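Local coordinates for protein SusD homolog (Bacteroides thetaiotaomicron, PDB 4MRU) that probably binds mucin O-glycans at the bacterial surface as a SusD-like outer-membrane lipoprotein with a largely helical, TPR-like fold, at residues Glu176-Ser179 and Gly180-Leu184; Tyr95-Leu98 and Gln99-Ala103; Asn73-Thr76 and Asp77-Lys80; Tyr464-Glu467 and Glu468-Asn472; Ser328-Ala331 and Phe332-Glu336. All coordinates share one frame; numbering follows the deposited sequence. Where two conformers were deposited one is given.

In the fold
From the N terminus the chain first meets contact 3, a 3-10 turn that leads from the loop after strand 58-60 into helix 81-100. Contact 2 lies at the far end of that helix, where the chain turns into helix 104-125. Contact 1 shapes the long loop from helix 152-173 to helix 192-209, contact 5 is a buried stretch of helix 327-339, and contact 4 is the short helix 466-471. All five are local and lie in series, so none nests or crosses another. Contacts 1 and 2 both pack on helices 24-32 and 104-125. In space contact 4 returns to contact 3: their centres are about 12 Å apart, and Lys80 CD packs 3.5 Å from Glu467 OE2.

Contact 1. Residues Glu176-Ser179 and Gly180-Leu184; sequences EGNS and GFEKL
From Ser179 to Glu182 the backbone has no regular helix or strand, yet it is tightly organised by two small turns. Gly180 takes a positive phi, which swings the chain round after Ser179, and a type I beta turn follows from Phe181 to Leu184, closed by the Leu184 N to Phe181 O hydrogen bond of 3.0 Å. The first turn is an ST turn: Ser179 OG accepts the amide of the residue two places on, with Phe181 N at 3.1 Å. The hydroxyl reaches that amide because it sits between its own backbone N and carbonyl carbon (chi1 66°), and it has a second partner in the carbonyl oxygen of Gly190.

Glu182 then folds back, its chain bent at the second torsion, and its carboxylate grips two successive amides. Ser179 N approaches OE2 of Glu182 at 2.8 Å with a nearly straight bond (161°), while Gly180 N meets OE1 of the same group at 2.9 Å along a more bent path. Both oxygens use their syn lone pairs, a two-pronged hold that should fix the rotation of the carboxylate. The Asn178 side chain crosses that of Glu182 at about a right angle, Asn178 CB lying 3.4 Å from Glu182 OE1, with the amide plane turned 31° from the carboxylate.

While the contact as a whole lies at the surface, Phe181 is buried against Val105, Ala106 and Leu109 of helix 104-125 and Ile28 of helix 24-32. Leu184 touches Leu24 of helix 24-32, so the loop lies against both helices.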
loop_
_atom_site.group_PDB
_atom_site.type_symbol
_atom_site.label_atom_id
_atom_site.label_comp_id
_atom_site.label_asym_id
_atom_site.label_seq_id
_atom_site.Cartn_x
_atom_site.Cartn_y
_atom_site.Cartn_z
ATOM N N GLU A 176 5.783 19.016 25.785
ATOM C CA GLU A 176 6.820 19.728 25.093
ATOM C C GLU A 176 8.200 19.230 25.566
ATOM O O GLU A 176 8.352 18.576 26.622
ATOM C CB GLU A 176 6.609 21.222 25.345
ATOM C CG GLU A 176 7.574 22.150 24.644
ATOM C CD GLU A 176 7.584 21.937 23.149
ATOM O OE1 GLU A 176 6.632 22.393 22.455
ATOM O OE2 GLU A 176 8.546 21.301 22.676
ATOM N N GLY A 177 9.206 19.522 24.773
ATOM C CA GLY A 177 10.533 18.999 25.015
ATOM C C GLY A 177 10.631 17.511 24.744
ATOM O O GLY A 177 9.828 16.955 24.005
ATOM N N ASN A 178 11.639 16.876 25.341
ATOM C CA ASN A 178 11.885 15.452 25.123
ATOM C C ASN A 178 10.832 14.565 25.720
ATOM O O ASN A 178 10.405 14.799 26.857
ATOM C CB ASN A 178 13.202 15.012 25.771
ATOM C CG ASN A 178 14.413 15.535 25.050
ATOM O OD1 ASN A 178 14.343 16.023 23.929
ATOM N ND2 ASN A 178 15.542 15.446 25.710
ATOM N N SER A 179 10.474 13.505 24.996
ATOM C CA SER A 179 9.554 12.476 25.518
ATOM C C SER A 179 10.308 11.342 26.171
ATOM O O SER A 179 9.731 10.549 26.880
ATOM C CB SER A 179 8.726 11.893 24.383
ATOM O OG SER A 179 9.586 11.188 23.486
ATOM N N GLY A 180 11.593 11.243 25.887
ATOM C CA GLY A 180 12.367 10.047 26.271
ATOM C C GLY A 180 12.570 9.035 25.130
ATOM O O GLY A 180 13.411 8.130 25.253
ATOM N N PHE A 181 11.835 9.192 24.023
ATOM C CA PHE A 181 11.863 8.240 22.914
ATOM C C PHE A 181 12.705 8.746 21.764
ATOM O O PHE A 181 12.722 8.128 20.684
ATOM C CB PHE A 181 10.427 7.919 22.458
ATOM C CG PHE A 181 9.695 7.059 23.428
ATOM C CD1 PHE A 181 9.077 7.598 24.538
ATOM C CD2 PHE A 181 9.631 5.699 23.227
ATOM C CE1 PHE A 181 8.428 6.771 25.458
ATOM C CE2 PHE A 181 8.982 4.875 24.118
ATOM C CZ PHE A 181 8.386 5.398 25.241
ATOM N N GLU A 182 13.412 9.850 21.990
ATOM C CA GLU A 182 14.190 10.490 20.946
ATOM C C GLU A 182 15.193 9.547 20.307
ATOM O O GLU A 182 15.449 9.651 19.099
ATOM C CB GLU A 182 14.973 11.674 21.500
ATOM C CG GLU A 182 14.161 12.938 21.680
ATOM C CD GLU A 182 13.124 12.854 22.803
ATOM O OE1 GLU A 182 13.369 12.180 23.847
ATOM O OE2 GLU A 182 12.032 13.435 22.612
ATOM N N LYS A 183 15.771 8.660 21.115
ATOM C CA LYS A 183 16.812 7.741 20.656
ATOM C C LYS A 183 16.271 6.320 20.419
ATOM O O LYS A 183 17.027 5.432 20.109
ATOM C CB LYS A 183 17.970 7.759 21.657
ATOM C CG LYS A 183 18.593 9.174 21.740
ATOM C CD LYS A 183 19.948 9.233 22.416
ATOM C CE LYS A 183 19.847 8.587 23.786
ATOM N NZ LYS A 183 20.896 9.070 24.731
ATOM N N LEU A 184 14.949 6.169 20.467
ATOM C CA LEU A 184 14.270 4.888 20.421
ATOM C C LEU A 184 13.320 4.733 19.257
ATOM O O LEU A 184 12.524 3.796 19.226
ATOM C CB LEU A 184 13.445 4.711 21.706
ATOM C CG LEU A 184 14.117 4.823 23.069
ATOM C CD1 LEU A 184 13.090 4.457 24.113
ATOM C CD2 LEU A 184 15.356 3.953 23.184
#

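Contact 2. Residues Tyr95-Leu98 and Gln99-Ala103; sequences YAVL and QHEDA
Ala96 and His100 form a helix-end contact one turn apart, at the surface where helix 81-100 finishes. The histidine curls back over the helix it closes: its ND1 donates to Ala96 O at 2.8 Å, and the oxygen lies in the plane of the imidazole, at its edge. This is possible because CG stands anti to the carbonyl carbon (chi1 -71°), which brings the ring back toward the preceding turn. The same oxygen also receives weak bonds from the backbone N of Gln99 and of His100, so several donors converge on it. Outside the segment, the ring of Tyr22 stacks with that of His100.

Helical bonding persists to the very end, with Glu101 N donating to Val97 O at 2.9 Å, although Glu101 itself has left helical angles. From here the chain turns at once into helix 104-125. Val97 on Ala110 and Leu98 on Leu107 place helices 81-100 and 104-125 antiparallel, consistent with the TPR-like fold. A water donates to Leu98 O at 2.6 Å and to Glu101 O at 2.7 Å, bridging the loop that leaves the helix to its last turn. Glu101 CG rests 4.0 Å from Val97 CG1, and its carboxylate OE2 is bonded to Tyr22 OH.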
loop_
_atom_site.group_PDB
_atom_site.type_symbol
_atom_site.label_atom_id
_atom_site.label_comp_id
_atom_site.label_asym_id
_atom_site.label_seq_id
_atom_site.Cartn_x
_atom_site.Cartn_y
_atom_site.Cartn_z
ATOM N N TYR A 95 5.310 -8.501 22.326
ATOM C CA TYR A 95 5.200 -9.022 23.686
ATOM C C TYR A 95 6.401 -8.683 24.563
ATOM O O TYR A 95 6.249 -8.591 25.782
ATOM C CB TYR A 95 4.924 -10.542 23.660
ATOM C CG TYR A 95 3.445 -10.872 23.292
ATOM C CD1 TYR A 95 2.381 -10.232 23.944
ATOM C CD2 TYR A 95 3.115 -11.852 22.330
ATOM C CE1 TYR A 95 1.052 -10.517 23.629
ATOM C CE2 TYR A 95 1.784 -12.147 22.019
ATOM C CZ TYR A 95 0.761 -11.470 22.666
ATOM O OH TYR A 95 -0.551 -11.738 22.391
ATOM N N ALA A 96 7.579 -8.445 23.976
ATOM C CA ALA A 96 8.734 -7.988 24.746
ATOM C C ALA A 96 8.445 -6.620 25.358
ATOM O O ALA A 96 8.736 -6.368 26.540
ATOM C CB ALA A 96 10.002 -7.942 23.889
ATOM N N VAL A 97 7.840 -5.739 24.577
ATOM C CA VAL A 97 7.487 -4.438 25.107
ATOM C C VAL A 97 6.527 -4.571 26.252
ATOM O O VAL A 97 6.719 -3.921 27.318
ATOM C CB VAL A 97 6.848 -3.517 24.036
ATOM C CG1 VAL A 97 6.464 -2.179 24.640
ATOM C CG2 VAL A 97 7.793 -3.313 22.868
ATOM N N LEU A 98 5.496 -5.404 26.057
ATOM C CA LEU A 98 4.466 -5.589 27.081
ATOM C C LEU A 98 5.002 -6.252 28.341
ATOM O O LEU A 98 4.589 -5.915 29.423
ATOM C CB LEU A 98 3.313 -6.415 26.542
ATOM C CG LEU A 98 2.133 -5.630 25.950
ATOM C CD1 LEU A 98 2.503 -4.583 24.895
ATOM C CD2 LEU A 98 1.177 -6.675 25.391
ATOM N N GLN A 99 5.980 -7.116 28.233
ATOM C CA GLN A 99 6.461 -7.758 29.432
ATOM C C GLN A 99 7.541 -6.909 30.152
ATOM O O GLN A 99 7.729 -7.049 31.371
ATOM C CB GLN A 99 6.852 -9.214 29.102
ATOM C CG GLN A 99 8.290 -9.498 28.772
ATOM C CD GLN A 99 8.474 -10.893 28.191
ATOM O OE1 GLN A 99 7.598 -11.428 27.476
ATOM N NE2 GLN A 99 9.619 -11.493 28.492
ATOM N N HIS A 100 8.161 -5.940 29.475
ATOM C CA HIS A 100 9.211 -5.130 30.124
ATOM C C HIS A 100 8.817 -3.712 30.510
ATOM O O HIS A 100 9.462 -3.129 31.366
ATOM C CB HIS A 100 10.417 -5.000 29.214
ATOM C CG HIS A 100 11.192 -6.249 29.073
ATOM N ND1 HIS A 100 10.857 -7.225 28.161
ATOM C CD2 HIS A 100 12.287 -6.698 29.732
ATOM C CE1 HIS A 100 11.714 -8.226 28.264
ATOM N NE2 HIS A 100 12.588 -7.931 29.208
ATOM N N GLU A 101 7.804 -3.144 29.860
ATOM C CA GLU A 101 7.461 -1.719 30.049
ATOM C C GLU A 101 6.075 -1.559 30.652
ATOM O O GLU A 101 5.131 -2.230 30.226
ATOM C CB GLU A 101 7.487 -0.965 28.718
ATOM C CG GLU A 101 8.704 -1.205 27.832
ATOM C CD GLU A 101 10.015 -0.760 28.466
ATOM O OE1 GLU A 101 9.972 0.138 29.326
ATOM O OE2 GLU A 101 11.074 -1.307 28.086
ATOM N N ASP A 102 5.929 -0.684 31.637
ATOM C CA ASP A 102 4.576 -0.287 32.074
ATOM C C ASP A 102 4.265 1.191 31.756
ATOM O O ASP A 102 3.187 1.684 32.093
ATOM C CB ASP A 102 4.342 -0.603 33.566
ATOM C CG ASP A 102 5.317 0.082 34.475
ATOM O OD1 ASP A 102 6.143 0.862 33.975
ATOM O OD2 ASP A 102 5.268 -0.168 35.703
ATOM N N ALA A 103 5.178 1.880 31.074
ATOM C CA ALA A 103 4.944 3.271 30.697
ATOM C C ALA A 103 3.857 3.333 29.633
ATOM O O ALA A 103 3.970 2.680 28.594
ATOM C CB ALA A 103 6.224 3.925 30.200
HETATM O O HOH W 1 3.069 -3.936 30.311
#

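Contact 3. Residues Asn73-Thr76 and Asp77-Lys80; sequences NPKT and DWLK
Lys75 and Trp78 meet across a short 3-10 turn that precedes helix 81-100. Two successive i+3 to i backbone bonds, as in a 3-10 helix, define it: Trp78 N donates to Lys75 O at 2.8 Å, and Leu79 N to Thr76 O at 3.0 Å.

The turn brings a lysine chain over the face of an indole. Lys75 has CG anti to its amide nitrogen (chi1 -173°) and stays fully extended beyond, so its methylenes run out across one face of the tryptophan. Its CB sits above the five-membered ring in a CH-pi contact, 3.9 Å from the centroid and only 10° from the ring normal, and farther along the chain CD approaches NE1 of Trp78 to 3.8 Å. Asp77 lies alongside Lys75, pointing the same way. Asp77 CG sits between the backbone N and the carbonyl carbon (chi1 65°), which sets OD1 of Asp77 3.7 Å from CD of Lys75. The ammonium is near but not paired: Lys75 NZ stands 4.3 Å from Asp77 OD1, beyond a salt bridge, so any attraction is probably modest.

The indole is held from outside as well, meeting Trp65 edge-to-face and Phe45 at an inclined angle, while the carbonyl of Trp78 takes a hydrogen bond from Tyr69 OH. On the buried side of the turn Leu79 folds back toward the start of the loop. Leu79 CB packs 3.3 Å from Thr76 O, and Leu79 CD2 ends 3.8 Å from Pro74 CG.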
loop_
_atom_site.group_PDB
_atom_site.type_symbol
_atom_site.label_atom_id
_atom_site.label_comp_id
_atom_site.label_asym_id
_atom_site.label_seq_id
_atom_site.Cartn_x
_atom_site.Cartn_y
_atom_site.Cartn_z
ATOM N N ASN A 73 0.195 -17.137 -10.004
ATOM C CA ASN A 73 0.520 -18.501 -9.596
ATOM C C ASN A 73 1.829 -18.512 -8.835
ATOM O O ASN A 73 2.712 -19.299 -9.131
ATOM C CB ASN A 73 0.535 -19.464 -10.792
ATOM C CG ASN A 73 1.690 -19.230 -11.724
ATOM O OD1 ASN A 73 2.170 -18.105 -11.892
ATOM N ND2 ASN A 73 2.157 -20.306 -12.328
ATOM N N PRO A 74 1.940 -17.663 -7.806
ATOM C CA PRO A 74 3.191 -17.669 -7.068
ATOM C C PRO A 74 3.527 -19.066 -6.549
ATOM O O PRO A 74 2.650 -19.789 -6.089
ATOM C CB PRO A 74 2.919 -16.723 -5.903
ATOM C CG PRO A 74 1.437 -16.678 -5.733
ATOM C CD PRO A 74 0.894 -16.890 -7.125
ATOM N N LYS A 75 4.790 -19.435 -6.656
ATOM C CA LYS A 75 5.262 -20.671 -6.092
ATOM C C LYS A 75 4.822 -20.766 -4.633
ATOM O O LYS A 75 4.883 -19.780 -3.897
ATOM C CB LYS A 75 6.752 -20.727 -6.185
ATOM C CG LYS A 75 7.326 -22.039 -5.788
ATOM C CD LYS A 75 8.814 -22.030 -6.021
ATOM C CE LYS A 75 9.349 -23.424 -5.706
ATOM N NZ LYS A 75 10.819 -23.380 -5.693
ATOM N N THR A 76 4.364 -21.944 -4.240
ATOM C CA THR A 76 3.714 -22.154 -2.942
ATOM C C THR A 76 4.541 -21.605 -1.770
ATOM O O THR A 76 4.022 -20.909 -0.945
ATOM C CB THR A 76 3.474 -23.643 -2.694
ATOM O OG1 THR A 76 2.694 -24.146 -3.753
ATOM C CG2 THR A 76 2.729 -23.875 -1.381
ATOM N N ASP A 77 5.822 -21.928 -1.703
ATOM C CA ASP A 77 6.610 -21.481 -0.547
ATOM C C ASP A 77 6.974 -19.976 -0.637
ATOM O O ASP A 77 7.417 -19.398 0.321
ATOM C CB ASP A 77 7.828 -22.421 -0.264
ATOM C CG ASP A 77 8.872 -22.441 -1.350
ATOM O OD1 ASP A 77 8.751 -21.697 -2.332
ATOM O OD2 ASP A 77 9.840 -23.236 -1.207
ATOM N N TRP A 78 6.721 -19.329 -1.767
ATOM C CA TRP A 78 6.837 -17.888 -1.855
ATOM C C TRP A 78 5.653 -17.172 -1.210
ATOM O O TRP A 78 5.667 -15.930 -1.039
ATOM C CB TRP A 78 6.940 -17.471 -3.305
ATOM C CG TRP A 78 8.184 -17.873 -3.983
ATOM C CD1 TRP A 78 9.124 -18.724 -3.545
ATOM C CD2 TRP A 78 8.611 -17.419 -5.271
ATOM N NE1 TRP A 78 10.130 -18.847 -4.475
ATOM C CE2 TRP A 78 9.858 -18.030 -5.537
ATOM C CE3 TRP A 78 8.075 -16.535 -6.211
ATOM C CZ2 TRP A 78 10.575 -17.803 -6.722
ATOM C CZ3 TRP A 78 8.792 -16.314 -7.404
ATOM C CH2 TRP A 78 10.037 -16.934 -7.633
ATOM N N LEU A 79 4.638 -17.931 -0.798
ATOM C CA LEU A 79 3.499 -17.365 -0.059
ATOM C C LEU A 79 3.724 -17.225 1.455
ATOM O O LEU A 79 2.901 -16.668 2.159
ATOM C CB LEU A 79 2.252 -18.242 -0.277
ATOM C CG LEU A 79 1.602 -18.249 -1.651
ATOM C CD1 LEU A 79 0.533 -19.354 -1.683
ATOM C CD2 LEU A 79 1.004 -16.908 -1.997
ATOM N N LYS A 80 4.814 -17.773 1.948
ATOM C CA LYS A 80 5.121 -17.761 3.355
ATOM C C LYS A 80 5.361 -16.381 3.935
ATOM O O LYS A 80 4.840 -16.062 5.008
ATOM C CB LYS A 80 6.383 -18.626 3.619
ATOM C CG LYS A 80 6.584 -18.909 5.088
ATOM C CD LYS A 80 7.792 -19.795 5.346
ATOM C CE LYS A 80 7.940 -20.146 6.832
ATOM N NZ LYS A 80 9.049 -19.368 7.429
#

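Contact 4. Residues Tyr464-Glu467 and Glu468-Asn472; sequences YPNE and EYTQN
Glu468 opens the second segment by packing against Pro465. The two side chains run side by side in the same direction, Glu468 CG lying 4.0 Å from Pro465 CG, and the amide of Glu468 donates to Pro465 O at 3.0 Å. At its far end the bent glutamate chain offers OE1 to Tyr149 OH and to the side-chain ND2 of Asn472.

Next comes Tyr469, whose ring presents its edge to the backbone behind it: CD1 is 3.6 Å from Pro465 O, with that oxygen in the ring plane. The Asn466 side chain crosses that of Tyr469 at about a right angle, yet its amide plane lies within 17° of the ring plane. Beyond the helix, the phenol OH is bonded to Asp494 OD2, and the ring packs on Leu476 and Ile480 of helix 473-486.

These residues belong to helix 466-471, a short alpha-helical link that leads almost directly into helix 473-486, while Pro465 and Glu468 touch Phe83 of helix 81-100. Thr470 N donates to Asn466 O at 3.0 Å, in the carbonyl plane. Thr470 CG2, anti to the residue's own carbonyl carbon, meets Asn466 ND2 at 3.5 Å.

Gln471 N follows with a bond of 2.8 Å to Glu467 O, and Gln471 CG presses on the same oxygen at 3.2 Å. Asn472, the first residue to leave helical angles, holds the N-cap position of helix 473-486, but its side chain makes no capping bond. Instead Asn472 ND2 turns back to Glu468 OE1 at 2.8 Å in an almost linear bond (174°), and it also bonds to Ala147 O.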
loop_
_atom_site.group_PDB
_atom_site.type_symbol
_atom_site.label_atom_id
_atom_site.label_comp_id
_atom_site.label_asym_id
_atom_site.label_seq_id
_atom_site.Cartn_x
_atom_site.Cartn_y
_atom_site.Cartn_z
ATOM N N TYR A 464 -3.636 -18.286 1.696
ATOM C CA TYR A 464 -2.914 -18.614 2.932
ATOM C C TYR A 464 -1.761 -19.555 2.639
ATOM O O TYR A 464 -1.816 -20.288 1.691
ATOM C CB TYR A 464 -3.833 -19.247 3.950
ATOM C CG TYR A 464 -4.937 -18.296 4.427
ATOM C CD1 TYR A 464 -4.632 -17.093 5.047
ATOM C CD2 TYR A 464 -6.262 -18.632 4.302
ATOM C CE1 TYR A 464 -5.634 -16.250 5.541
ATOM C CE2 TYR A 464 -7.283 -17.792 4.760
ATOM C CZ TYR A 464 -6.974 -16.624 5.395
ATOM O OH TYR A 464 -8.014 -15.837 5.854
ATOM N N PRO A 465 -0.684 -19.461 3.412
ATOM C CA PRO A 465 0.495 -20.280 3.103
ATOM C C PRO A 465 0.259 -21.739 3.440
ATOM O O PRO A 465 -0.568 -22.065 4.315
ATOM C CB PRO A 465 1.597 -19.678 3.995
ATOM C CG PRO A 465 0.912 -18.965 5.062
ATOM C CD PRO A 465 -0.456 -18.566 4.547
ATOM N N ASN A 466 1.030 -22.619 2.809
ATOM C CA ASN A 466 0.851 -24.034 3.014
ATOM C C ASN A 466 1.133 -24.481 4.469
ATOM O O ASN A 466 0.591 -25.486 4.923
ATOM C CB ASN A 466 1.733 -24.855 2.068
ATOM C CG ASN A 466 1.247 -26.305 1.948
ATOM O OD1 ASN A 466 0.149 -26.563 1.470
ATOM N ND2 ASN A 466 2.055 -27.226 2.374
ATOM N N GLU A 467 2.002 -23.761 5.160
ATOM C CA GLU A 467 2.270 -23.990 6.574
ATOM C C GLU A 467 0.961 -23.971 7.393
ATOM O O GLU A 467 0.750 -24.782 8.290
ATOM C CB GLU A 467 3.242 -22.945 7.114
ATOM C CG GLU A 467 4.674 -23.088 6.585
ATOM C CD GLU A 467 4.902 -22.617 5.125
ATOM O OE1 GLU A 467 3.984 -22.106 4.440
ATOM O OE2 GLU A 467 6.042 -22.749 4.634
ATOM N N GLU A 468 0.071 -23.059 7.065
ATOM C CA GLU A 468 -1.183 -23.005 7.779
ATOM C C GLU A 468 -1.992 -24.263 7.552
ATOM O O GLU A 468 -2.614 -24.799 8.504
ATOM C CB GLU A 468 -1.954 -21.767 7.374
ATOM C CG GLU A 468 -1.326 -20.503 7.960
ATOM C CD GLU A 468 -1.344 -20.456 9.475
ATOM O OE1 GLU A 468 -2.460 -20.354 10.080
ATOM O OE2 GLU A 468 -0.242 -20.506 10.071
ATOM N N TYR A 469 -1.918 -24.796 6.338
ATOM C CA TYR A 469 -2.654 -26.021 6.020
ATOM C C TYR A 469 -2.060 -27.196 6.787
ATOM O O TYR A 469 -2.778 -28.062 7.266
ATOM C CB TYR A 469 -2.652 -26.314 4.506
ATOM C CG TYR A 469 -3.637 -25.492 3.701
ATOM C CD1 TYR A 469 -3.321 -24.188 3.298
ATOM C CD2 TYR A 469 -4.855 -25.996 3.329
ATOM C CE1 TYR A 469 -4.219 -23.427 2.568
ATOM C CE2 TYR A 469 -5.759 -25.240 2.571
ATOM C CZ TYR A 469 -5.446 -23.948 2.223
ATOM O OH TYR A 469 -6.313 -23.164 1.469
ATOM N N THR A 470 -0.739 -27.237 6.902
ATOM C CA THR A 470 -0.087 -28.440 7.456
ATOM C C THR A 470 -0.028 -28.384 8.980
ATOM O O THR A 470 -0.189 -29.402 9.614
ATOM C CB THR A 470 1.342 -28.673 6.888
ATOM O OG1 THR A 470 2.173 -27.567 7.199
ATOM C CG2 THR A 470 1.305 -28.838 5.390
ATOM N N GLN A 471 0.205 -27.206 9.538
ATOM C CA GLN A 471 0.497 -27.038 10.950
ATOM C C GLN A 471 -0.627 -26.434 11.729
ATOM O O GLN A 471 -0.582 -26.475 12.947
ATOM C CB GLN A 471 1.654 -26.058 11.197
ATOM C CG GLN A 471 2.865 -26.108 10.286
ATOM C CD GLN A 471 3.832 -27.188 10.625
ATOM O OE1 GLN A 471 4.782 -26.969 11.371
ATOM N NE2 GLN A 471 3.597 -28.365 10.082
ATOM N N ASN A 472 -1.565 -25.757 11.065
ATOM C CA ASN A 472 -2.623 -25.017 11.776
ATOM C C ASN A 472 -4.013 -25.289 11.191
ATOM O O ASN A 472 -4.828 -24.386 11.065
ATOM C CB ASN A 472 -2.275 -23.520 11.770
ATOM C CG ASN A 472 -3.045 -22.721 12.805
ATOM O OD1 ASN A 472 -3.430 -23.248 13.853
ATOM N ND2 ASN A 472 -3.202 -21.418 12.553
#

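Contact 5. Residues Ser328-Ala331 and Phe332-Glu336; sequences SEVA and FLRAE
Leu333 lies alongside Glu329, which precedes it by one turn of helix 327-339, and the two side chains point the same way. The leucine methyl CD1 rests 4.0 Å from Glu329 CG and 3.9 Å from its OE2, so that an apolar branch covers the flank of an acidic chain. In Glu329 CG stands anti to the backbone nitrogen (chi1 177°) and the chain beyond is extended, which together carry the carboxylate to a salt bridge with Arg205 NE.

The motif is a regular alpha helix in the interior of the TPR-like fold, and each side chain pair sits on the four-residue spacing set by its backbone bonds. Leu333 N donates to Glu329 O at 2.9 Å, while Phe332 N reaches Ser328 O at 3.0 Å. The phenylalanine ring follows its own amide back toward the preceding turn, with CG anti to the carbonyl carbon (chi1 -70°).

Around the helix, three others share its faces: Leu333 packs on Leu204 and Met208 of helix 192-209, Phe332 on Val356 of helix 348-363, and Phe332 also on Gln418 of helix 408-423. Arg334 is bent at the third torsion, and its guanidinium is held by NH1 in a salt bridge to Glu233 OE2 and by NH2 in a hydrogen bond to Met344 O, among others.

Arg334 CD lies 4.1 Å from Val330 CG1, the two side chains crossing at a slant. The next turn closes with Ala335 N bonded to Ala331 O at 2.8 Å.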
loop_
_atom_site.group_PDB
_atom_site.type_symbol
_atom_site.label_atom_id
_atom_site.label_comp_id
_atom_site.label_asym_id
_atom_site.label_seq_id
_atom_site.Cartn_x
_atom_site.Cartn_y
_atom_site.Cartn_z
ATOM N N SER A 328 0.186 14.159 1.068
ATOM C CA SER A 328 -0.547 13.977 -0.197
ATOM C C SER A 328 -1.615 12.897 -0.069
ATOM O O SER A 328 -2.764 13.092 -0.451
ATOM C CB SER A 328 0.403 13.618 -1.343
ATOM O OG SER A 328 -0.299 13.453 -2.546
ATOM N N GLU A 329 -1.262 11.765 0.517
ATOM C CA GLU A 329 -2.235 10.655 0.667
ATOM C C GLU A 329 -3.424 11.097 1.515
ATOM O O GLU A 329 -4.602 10.861 1.186
ATOM C CB GLU A 329 -1.601 9.396 1.272
ATOM C CG GLU A 329 -2.639 8.261 1.487
ATOM C CD GLU A 329 -2.175 6.988 2.256
ATOM O OE1 GLU A 329 -0.970 6.786 2.528
ATOM O OE2 GLU A 329 -3.070 6.174 2.606
ATOM N N VAL A 330 -3.132 11.799 2.603
ATOM C CA VAL A 330 -4.188 12.298 3.502
ATOM C C VAL A 330 -5.111 13.291 2.784
ATOM O O VAL A 330 -6.318 13.210 2.909
ATOM C CB VAL A 330 -3.558 12.939 4.763
ATOM C CG1 VAL A 330 -4.577 13.754 5.554
ATOM C CG2 VAL A 330 -3.005 11.846 5.630
ATOM N N ALA A 331 -4.536 14.162 1.949
ATOM C CA ALA A 331 -5.331 15.076 1.160
ATOM C C ALA A 331 -6.258 14.326 0.190
ATOM O O ALA A 331 -7.400 14.718 0.027
ATOM C CB ALA A 331 -4.444 16.076 0.406
ATOM N N PHE A 332 -5.770 13.267 -0.461
ATOM C CA PHE A 332 -6.606 12.487 -1.385
ATOM C C PHE A 332 -7.690 11.722 -0.659
ATOM O O PHE A 332 -8.808 11.573 -1.155
ATOM C CB PHE A 332 -5.747 11.547 -2.248
ATOM C CG PHE A 332 -4.911 12.278 -3.251
ATOM C CD1 PHE A 332 -5.497 13.144 -4.165
ATOM C CD2 PHE A 332 -3.551 12.086 -3.309
ATOM C CE1 PHE A 332 -4.717 13.806 -5.101
ATOM C CE2 PHE A 332 -2.755 12.746 -4.239
ATOM C CZ PHE A 332 -3.341 13.587 -5.164
ATOM N N LEU A 333 -7.407 11.283 0.559
ATOM C CA LEU A 333 -8.433 10.652 1.386
ATOM C C LEU A 333 -9.519 11.670 1.741
ATOM O O LEU A 333 -10.707 11.374 1.680
ATOM C CB LEU A 333 -7.824 10.044 2.654
ATOM C CG LEU A 333 -7.009 8.758 2.417
ATOM C CD1 LEU A 333 -6.086 8.467 3.588
ATOM C CD2 LEU A 333 -7.952 7.600 2.188
ATOM N N ARG A 334 -9.115 12.853 2.149
ATOM C CA ARG A 334 -10.074 13.907 2.440
ATOM C C ARG A 334 -10.851 14.302 1.180
ATOM O O ARG A 334 -12.036 14.591 1.270
ATOM C CB ARG A 334 -9.381 15.121 3.088
ATOM C CG ARG A 334 -8.895 14.790 4.486
ATOM C CD ARG A 334 -8.025 15.864 5.063
ATOM N NE ARG A 334 -8.814 16.934 5.656
ATOM C CZ ARG A 334 -8.271 17.993 6.226
ATOM N NH1 ARG A 334 -6.951 18.129 6.248
ATOM N NH2 ARG A 334 -9.044 18.910 6.796
ATOM N N ALA A 335 -10.206 14.304 0.007
ATOM C CA ALA A 335 -10.918 14.621 -1.210
ATOM C C ALA A 335 -12.047 13.634 -1.463
ATOM O O ALA A 335 -13.130 14.042 -1.823
ATOM C CB ALA A 335 -9.982 14.668 -2.439
ATOM N N GLU A 336 -11.742 12.346 -1.380
ATOM C CA GLU A 336 -12.775 11.286 -1.521
ATOM C C GLU A 336 -13.879 11.423 -0.485
ATOM O O GLU A 336 -15.089 11.352 -0.804
ATOM C CB GLU A 336 -12.145 9.903 -1.426
ATOM C CG GLU A 336 -13.196 8.815 -1.521
ATOM C CD GLU A 336 -12.648 7.403 -1.519
ATOM O OE1 GLU A 336 -11.410 7.246 -1.536
ATOM O OE2 GLU A 336 -13.459 6.453 -1.490
#